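Local coordinates for protein cortical-lytic enzyme (Clostridium perfringens, PDB 5JIP) that probably acts as a lysozyme-type muramidase of glycoside hydrolase family 25, hydrolysing spore cortex peptidoglycan during germination, at residues His74-Ser79 and Val86-Gln91; Asp90-Val95 and Asp132-Arg137. All coordinates share one frame; numbering follows the deposited sequence.

Contact 1. Residues His74-Ser79 and Val86-Gln91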
loop_
_atom_site.group_PDB
_atom_site.type_symbol
_atom_site.label_atom_id
_atom_site.label_comp_id
_atom_site.label_asym_id
_atom_site.label_seq_id
_atom_site.Cartn_x
_atom_site.Cartn_y
_atom_site.Cartn_z
ATOM N N HIS A 74 -14.478 -20.043 -11.514
ATOM C CA HIS A 74 -14.738 -20.558 -12.853
ATOM C C HIS A 74 -13.770 -21.696 -13.169
ATOM O O HIS A 74 -12.549 -21.524 -13.060
ATOM C CB HIS A 74 -14.579 -19.455 -13.904
ATOM C CG HIS A 74 -14.644 -19.959 -15.311
ATOM N ND1 HIS A 74 -15.821 -20.367 -15.896
ATOM C CD2 HIS A 74 -13.677 -20.134 -16.246
ATOM C CE1 HIS A 74 -15.576 -20.753 -17.140
ATOM N NE2 HIS A 74 -14.282 -20.629 -17.373
ATOM N N PHE A 75 -14.299 -22.832 -13.627
ATOM C CA PHE A 75 -13.445 -23.938 -14.049
ATOM C C PHE A 75 -13.000 -23.682 -15.481
ATOM O O PHE A 75 -13.813 -23.684 -16.417
ATOM C CB PHE A 75 -14.143 -25.289 -13.927
ATOM C CG PHE A 75 -13.248 -26.434 -14.270
ATOM C CD1 PHE A 75 -13.099 -26.855 -15.579
ATOM C CD2 PHE A 75 -12.537 -27.074 -13.281
ATOM C CE1 PHE A 75 -12.252 -27.899 -15.896
ATOM C CE2 PHE A 75 -11.677 -28.116 -13.589
ATOM C CZ PHE A 75 -11.556 -28.540 -14.890
ATOM N N ALA A 76 -11.701 -23.478 -15.651
ATOM C CA ALA A 76 -11.153 -23.052 -16.929
ATOM C C ALA A 76 -11.074 -24.206 -17.929
ATOM O O ALA A 76 -10.852 -25.364 -17.562
ATOM C CB ALA A 76 -9.768 -22.482 -16.714
ATOM N N LYS A 77 -11.243 -23.877 -19.208
ATOM C CA LYS A 77 -10.808 -24.758 -20.291
ATOM C C LYS A 77 -9.815 -24.012 -21.178
ATOM O O LYS A 77 -10.202 -23.332 -22.141
ATOM C CB LYS A 77 -11.979 -25.285 -21.106
ATOM C CG LYS A 77 -11.517 -26.470 -21.964
ATOM C CD LYS A 77 -12.647 -27.327 -22.504
ATOM C CE LYS A 77 -12.089 -28.588 -23.220
ATOM N NZ LYS A 77 -11.475 -29.621 -22.275
ATOM N N PRO A 78 -8.530 -24.106 -20.883
ATOM C CA PRO A 78 -7.532 -23.371 -21.674
ATOM C C PRO A 78 -7.353 -24.004 -23.043
ATOM O O PRO A 78 -7.695 -25.166 -23.263
ATOM C CB PRO A 78 -6.250 -23.482 -20.830
ATOM C CG PRO A 78 -6.733 -23.857 -19.446
ATOM C CD PRO A 78 -7.936 -24.727 -19.691
ATOM N N SER A 79 -6.829 -23.207 -23.975
ATOM C CA SER A 79 -6.549 -23.679 -25.323
ATOM C C SER A 79 -5.448 -22.812 -25.917
ATOM O O SER A 79 -4.983 -21.845 -25.295
ATOM C CB SER A 79 -7.807 -23.665 -26.195
ATOM O OG SER A 79 -8.087 -22.382 -26.732
ATOM N N VAL A 86 -10.664 -14.614 -23.311
ATOM C CA VAL A 86 -11.529 -13.443 -23.221
ATOM C C VAL A 86 -12.983 -13.873 -23.106
ATOM O O VAL A 86 -13.745 -13.325 -22.307
ATOM C CB VAL A 86 -11.307 -12.531 -24.444
ATOM C CG1 VAL A 86 -12.256 -11.357 -24.433
ATOM C CG2 VAL A 86 -9.880 -12.052 -24.488
ATOM N N ILE A 87 -13.400 -14.851 -23.914
ATOM C CA ILE A 87 -14.786 -15.317 -23.854
ATOM C C ILE A 87 -15.115 -15.863 -22.476
ATOM O O ILE A 87 -16.175 -15.562 -21.909
ATOM C CB ILE A 87 -15.044 -16.372 -24.940
ATOM C CG1 ILE A 87 -15.042 -15.691 -26.306
ATOM C CG2 ILE A 87 -16.350 -17.141 -24.665
ATOM C CD1 ILE A 87 -14.897 -16.672 -27.439
ATOM N N GLN A 88 -14.250 -16.725 -21.941
ATOM C CA GLN A 88 -14.544 -17.312 -20.645
ATOM C C GLN A 88 -14.514 -16.261 -19.550
ATOM O O GLN A 88 -15.362 -16.284 -18.653
ATOM C CB GLN A 88 -13.590 -18.450 -20.339
ATOM C CG GLN A 88 -13.954 -19.707 -21.129
ATOM C CD GLN A 88 -12.978 -20.823 -20.948
ATOM O OE1 GLN A 88 -12.637 -21.207 -19.821
ATOM N NE2 GLN A 88 -12.537 -21.385 -22.067
ATOM N N ALA A 89 -13.573 -15.313 -19.618
ATOM C CA ALA A 89 -13.582 -14.241 -18.624
ATOM C C ALA A 89 -14.878 -13.439 -18.695
ATOM O O ALA A 89 -15.485 -13.122 -17.661
ATOM C CB ALA A 89 -12.377 -13.317 -18.803
ATOM N N ASP A 90 -15.334 -13.109 -19.905
ATOM C CA ASP A 90 -16.581 -12.363 -20.016
ATOM C C ASP A 90 -17.758 -13.176 -19.495
ATOM O O ASP A 90 -18.677 -12.618 -18.894
ATOM C CB ASP A 90 -16.839 -11.947 -21.465
ATOM C CG ASP A 90 -15.968 -10.779 -21.914
ATOM O OD1 ASP A 90 -15.273 -10.148 -21.084
ATOM O OD2 ASP A 90 -15.982 -10.481 -23.115
ATOM N N GLN A 91 -17.759 -14.492 -19.741
ATOM C CA GLN A 91 -18.860 -15.335 -19.267
ATOM C C GLN A 91 -18.880 -15.404 -17.748
ATOM O O GLN A 91 -19.947 -15.337 -17.124
ATOM C CB GLN A 91 -18.730 -16.739 -19.849
ATOM C CG GLN A 91 -19.027 -16.835 -21.353
ATOM C CD GLN A 91 -18.566 -18.161 -21.967
ATOM O OE1 GLN A 91 -17.637 -18.795 -21.477
ATOM N NE2 GLN A 91 -19.207 -18.568 -23.047
#
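Gln88 reaches from its helix to His74 and the chain just after it, and its primary amide makes three hydrogen bonds there. Two converge on OE1. His74 NE2 donates to Gln88 OE1 over 3.0 Å, with the oxygen lying exactly in the imidazole plane at the ring edge, and Lys77 N reaches Gln88 OE1 at 3.1 Å in an almost straight bond (177°). The backbone donor sits in the carbonyl plane on a lone pair; His74 NE2 lies slightly off that plane. The amide nitrogen completes the set, since Gln88 NE2 donates to Lys77 O at 3.0 Å, approaching from above the plane of that carbonyl. Lys77 is therefore held at both its N-H and its C=O by one side-chain amide, much as a neighbouring strand would hold it.

The glutamine chain runs extended beyond CG (chi2 175°), which carries the amide across the gap, and it meets the histidine side chain at about a right angle, with ring and amide planes 60° apart. The aliphatic part also touches the ring, Gln88 CB lying 3.7 Å from His74 NE2.

In the second shell, His74 ND1 is hydrogen-bonded to Ser43 OG on the adjacent parallel strand, which fixes the ring's rotation from its other nitrogen. Trp130 of helix 124-142 packs against Ala76, Pro78 and Gln88.

With His74 NE2 acting as donor to the amide oxygen, Gln88 OE1 accepts two hydrogen bonds and one N-H of Gln88 NE2 is spent on Lys77 O, which settles the flip of the Gln88 amide.

Contact 2. Residues Asp90-Val95 and Asp132-Arg137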
loop_
_atom_site.group_PDB
_atom_site.type_symbol
_atom_site.label_atom_id
_atom_site.label_comp_id
_atom_site.label_asym_id
_atom_site.label_seq_id
_atom_site.Cartn_x
_atom_site.Cartn_y
_atom_site.Cartn_z
ATOM N N ASP A 90 -15.334 -13.109 -19.905
ATOM C CA ASP A 90 -16.581 -12.363 -20.016
ATOM C C ASP A 90 -17.758 -13.176 -19.495
ATOM O O ASP A 90 -18.677 -12.618 -18.894
ATOM C CB ASP A 90 -16.839 -11.947 -21.465
ATOM C CG ASP A 90 -15.968 -10.779 -21.914
ATOM O OD1 ASP A 90 -15.273 -10.148 -21.084
ATOM O OD2 ASP A 90 -15.982 -10.481 -23.115
ATOM N N GLN A 91 -17.759 -14.492 -19.741
ATOM C CA GLN A 91 -18.860 -15.335 -19.267
ATOM C C GLN A 91 -18.880 -15.404 -17.748
ATOM O O GLN A 91 -19.947 -15.337 -17.124
ATOM C CB GLN A 91 -18.730 -16.739 -19.849
ATOM C CG GLN A 91 -19.027 -16.835 -21.353
ATOM C CD GLN A 91 -18.566 -18.161 -21.967
ATOM O OE1 GLN A 91 -17.637 -18.795 -21.477
ATOM N NE2 GLN A 91 -19.207 -18.568 -23.047
ATOM N N PHE A 92 -17.702 -15.558 -17.144
ATOM C CA PHE A 92 -17.574 -15.587 -15.693
ATOM C C PHE A 92 -18.073 -14.282 -15.070
ATOM O O PHE A 92 -18.827 -14.299 -14.088
ATOM C CB PHE A 92 -16.110 -15.865 -15.364
ATOM C CG PHE A 92 -15.801 -16.040 -13.894
ATOM C CD1 PHE A 92 -16.688 -16.665 -13.024
ATOM C CD2 PHE A 92 -14.581 -15.598 -13.398
ATOM C CE1 PHE A 92 -16.360 -16.834 -11.691
ATOM C CE2 PHE A 92 -14.258 -15.768 -12.066
ATOM C CZ PHE A 92 -15.142 -16.379 -11.207
ATOM N N ILE A 93 -17.682 -13.153 -15.648
ATOM C CA ILE A 93 -18.121 -11.836 -15.187
ATOM C C ILE A 93 -19.640 -11.756 -15.182
ATOM O O ILE A 93 -20.250 -11.215 -14.259
ATOM C CB ILE A 93 -17.496 -10.739 -16.076
ATOM C CG1 ILE A 93 -16.010 -10.620 -15.766
ATOM C CG2 ILE A 93 -18.201 -9.383 -15.886
ATOM C CD1 ILE A 93 -15.235 -9.821 -16.798
ATOM N N ASP A 94 -20.262 -12.253 -16.244
ATOM C CA ASP A 94 -21.717 -12.272 -16.353
ATOM C C ASP A 94 -22.330 -13.148 -15.268
ATOM O O ASP A 94 -23.222 -12.706 -14.534
ATOM C CB ASP A 94 -22.070 -12.742 -17.772
ATOM C CG ASP A 94 -23.573 -12.882 -18.038
ATOM O OD1 ASP A 94 -24.417 -12.576 -17.187
ATOM O OD2 ASP A 94 -23.892 -13.327 -19.165
ATOM N N VAL A 95 -21.823 -14.379 -15.104
ATOM C CA VAL A 95 -22.408 -15.288 -14.110
ATOM C C VAL A 95 -22.249 -14.731 -12.702
ATOM O O VAL A 95 -23.183 -14.778 -11.896
ATOM C CB VAL A 95 -21.795 -16.690 -14.232
ATOM C CG1 VAL A 95 -22.277 -17.643 -13.117
ATOM C CG2 VAL A 95 -22.143 -17.261 -15.569
ATOM N N ASP A 132 -2.983 -15.664 -18.285
ATOM C CA ASP A 132 -2.641 -14.252 -18.213
ATOM C C ASP A 132 -3.635 -13.404 -19.000
ATOM O O ASP A 132 -3.985 -12.295 -18.590
ATOM C CB ASP A 132 -1.215 -14.097 -18.753
ATOM C CG ASP A 132 -0.512 -12.848 -18.261
ATOM O OD1 ASP A 132 -0.904 -12.274 -17.224
ATOM O OD2 ASP A 132 0.460 -12.453 -18.932
ATOM N N ARG A 133 -4.100 -13.907 -20.150
ATOM C CA ARG A 133 -5.085 -13.170 -20.921
ATOM C C ARG A 133 -6.415 -13.120 -20.192
ATOM O O ARG A 133 -7.091 -12.082 -20.180
ATOM C CB ARG A 133 -5.258 -13.823 -22.302
ATOM C CG ARG A 133 -6.427 -13.261 -23.119
ATOM C CD ARG A 133 -6.230 -11.792 -23.498
ATOM N NE ARG A 133 -4.997 -11.608 -24.263
ATOM C CZ ARG A 133 -4.915 -11.662 -25.592
ATOM N NH1 ARG A 133 -3.739 -11.483 -26.191
ATOM N NH2 ARG A 133 -5.997 -11.891 -26.332
ATOM N N PHE A 134 -6.813 -14.248 -19.608
ATOM C CA PHE A 134 -8.025 -14.289 -18.791
ATOM C C PHE A 134 -7.921 -13.277 -17.657
ATOM O O PHE A 134 -8.815 -12.447 -17.459
ATOM C CB PHE A 134 -8.228 -15.703 -18.254
ATOM C CG PHE A 134 -9.555 -15.907 -17.531
ATOM C CD1 PHE A 134 -9.780 -15.370 -16.268
ATOM C CD2 PHE A 134 -10.564 -16.646 -18.120
ATOM C CE1 PHE A 134 -11.008 -15.558 -15.605
ATOM C CE2 PHE A 134 -11.797 -16.854 -17.451
ATOM C CZ PHE A 134 -12.009 -16.303 -16.201
ATOM N N ARG A 135 -6.791 -13.280 -16.957
ATOM C CA ARG A 135 -6.564 -12.304 -15.890
ATOM C C ARG A 135 -6.674 -10.861 -16.394
ATOM O O ARG A 135 -7.311 -10.010 -15.751
ATOM C CB ARG A 135 -5.199 -12.570 -15.258
ATOM C CG ARG A 135 -4.787 -11.589 -14.171
ATOM C CD ARG A 135 -3.824 -10.561 -14.688
ATOM N NE ARG A 135 -2.531 -11.181 -14.999
ATOM C CZ ARG A 135 -1.496 -11.284 -14.168
ATOM N NH1 ARG A 135 -1.556 -10.768 -12.956
ATOM N NH2 ARG A 135 -0.375 -11.886 -14.568
ATOM N N ASP A 136 -6.042 -10.550 -17.531
ATOM C CA ASP A 136 -6.084 -9.177 -18.037
ATOM C C ASP A 136 -7.512 -8.740 -18.347
ATOM O O ASP A 136 -7.928 -7.624 -18.005
ATOM C CB ASP A 136 -5.204 -9.035 -19.294
ATOM C CG ASP A 136 -3.716 -9.059 -18.989
ATOM O OD1 ASP A 136 -3.326 -8.911 -17.810
ATOM O OD2 ASP A 136 -2.928 -9.218 -19.943
ATOM N N ARG A 137 -8.268 -9.583 -19.035
ATOM C CA ARG A 137 -9.655 -9.253 -19.332
ATOM C C ARG A 137 -10.464 -9.105 -18.058
ATOM O O ARG A 137 -11.221 -8.138 -17.892
ATOM C CB ARG A 137 -10.269 -10.331 -20.221
ATOM C CG ARG A 137 -11.712 -10.068 -20.642
ATOM C CD ARG A 137 -11.794 -8.841 -21.512
ATOM N NE ARG A 137 -13.065 -8.800 -22.220
ATOM C CZ ARG A 137 -13.287 -8.082 -23.313
ATOM N NH1 ARG A 137 -12.316 -7.321 -23.827
ATOM N NH2 ARG A 137 -14.487 -8.126 -23.880
#
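Two neighbouring helices on the outside of the barrel, 83-100 and 124-142, meet here through a salt bridge on one flank and a pair of phenylalanines on the other. Arg137 grips Asp90 side-on: NE donates to Asp90 OD1 at 2.8 Å, nearly straight at 172°, and Arg137 NH2 donates to Asp90 OD2 at 2.9 Å along a more bent path. Each carboxylate oxygen is met on its syn side, although the carboxylate and guanidinium planes are turned 37° apart. A bend at chi2 of Arg137 swings the guanidinium round to the acid.

The local axes stand 10.8 Å apart and cross at -45°, in the alpha/beta (TIM-type) barrel expected of the family, where such helices pack around the mainly parallel barrel strands. On the strand-facing side, Phe134 points its CZ at the Phe92 ring, 3.9 Å from Phe92 CD2, which lies at the edge of the Phe134 ring and near its plane. Phe92 also rests on Ala42 and Ser43 of strand 38-44. Along the far flank of helix 124-142, Arg135 NE and NH2 both donate to Asp132 OD1, and Lys280 of the second subunit forms salt bridges with Asp132 and Asp136.

Overall arrangement
Following the chain from the N terminus, strand 70-75 leads into the segment His74-Ser79, and contact 1 closes a short turn-back of only six intervening residues onto helix 83-100. That helix then serves both contacts: Asp90 and Gln91 end the first and begin the second. From there the chain passes through strand 111-113, completing a beta-alpha-beta unit, before helix 124-142 returns in contact 2, closing a longer loop of 36 residues. The two loops follow one another without nesting, and their centres lie about 6 Å apart. Phe134 packs on Gln88 and Ala89, and His74 on Phe92, so the two contacts touch, joining the barrel strand to two outer helices.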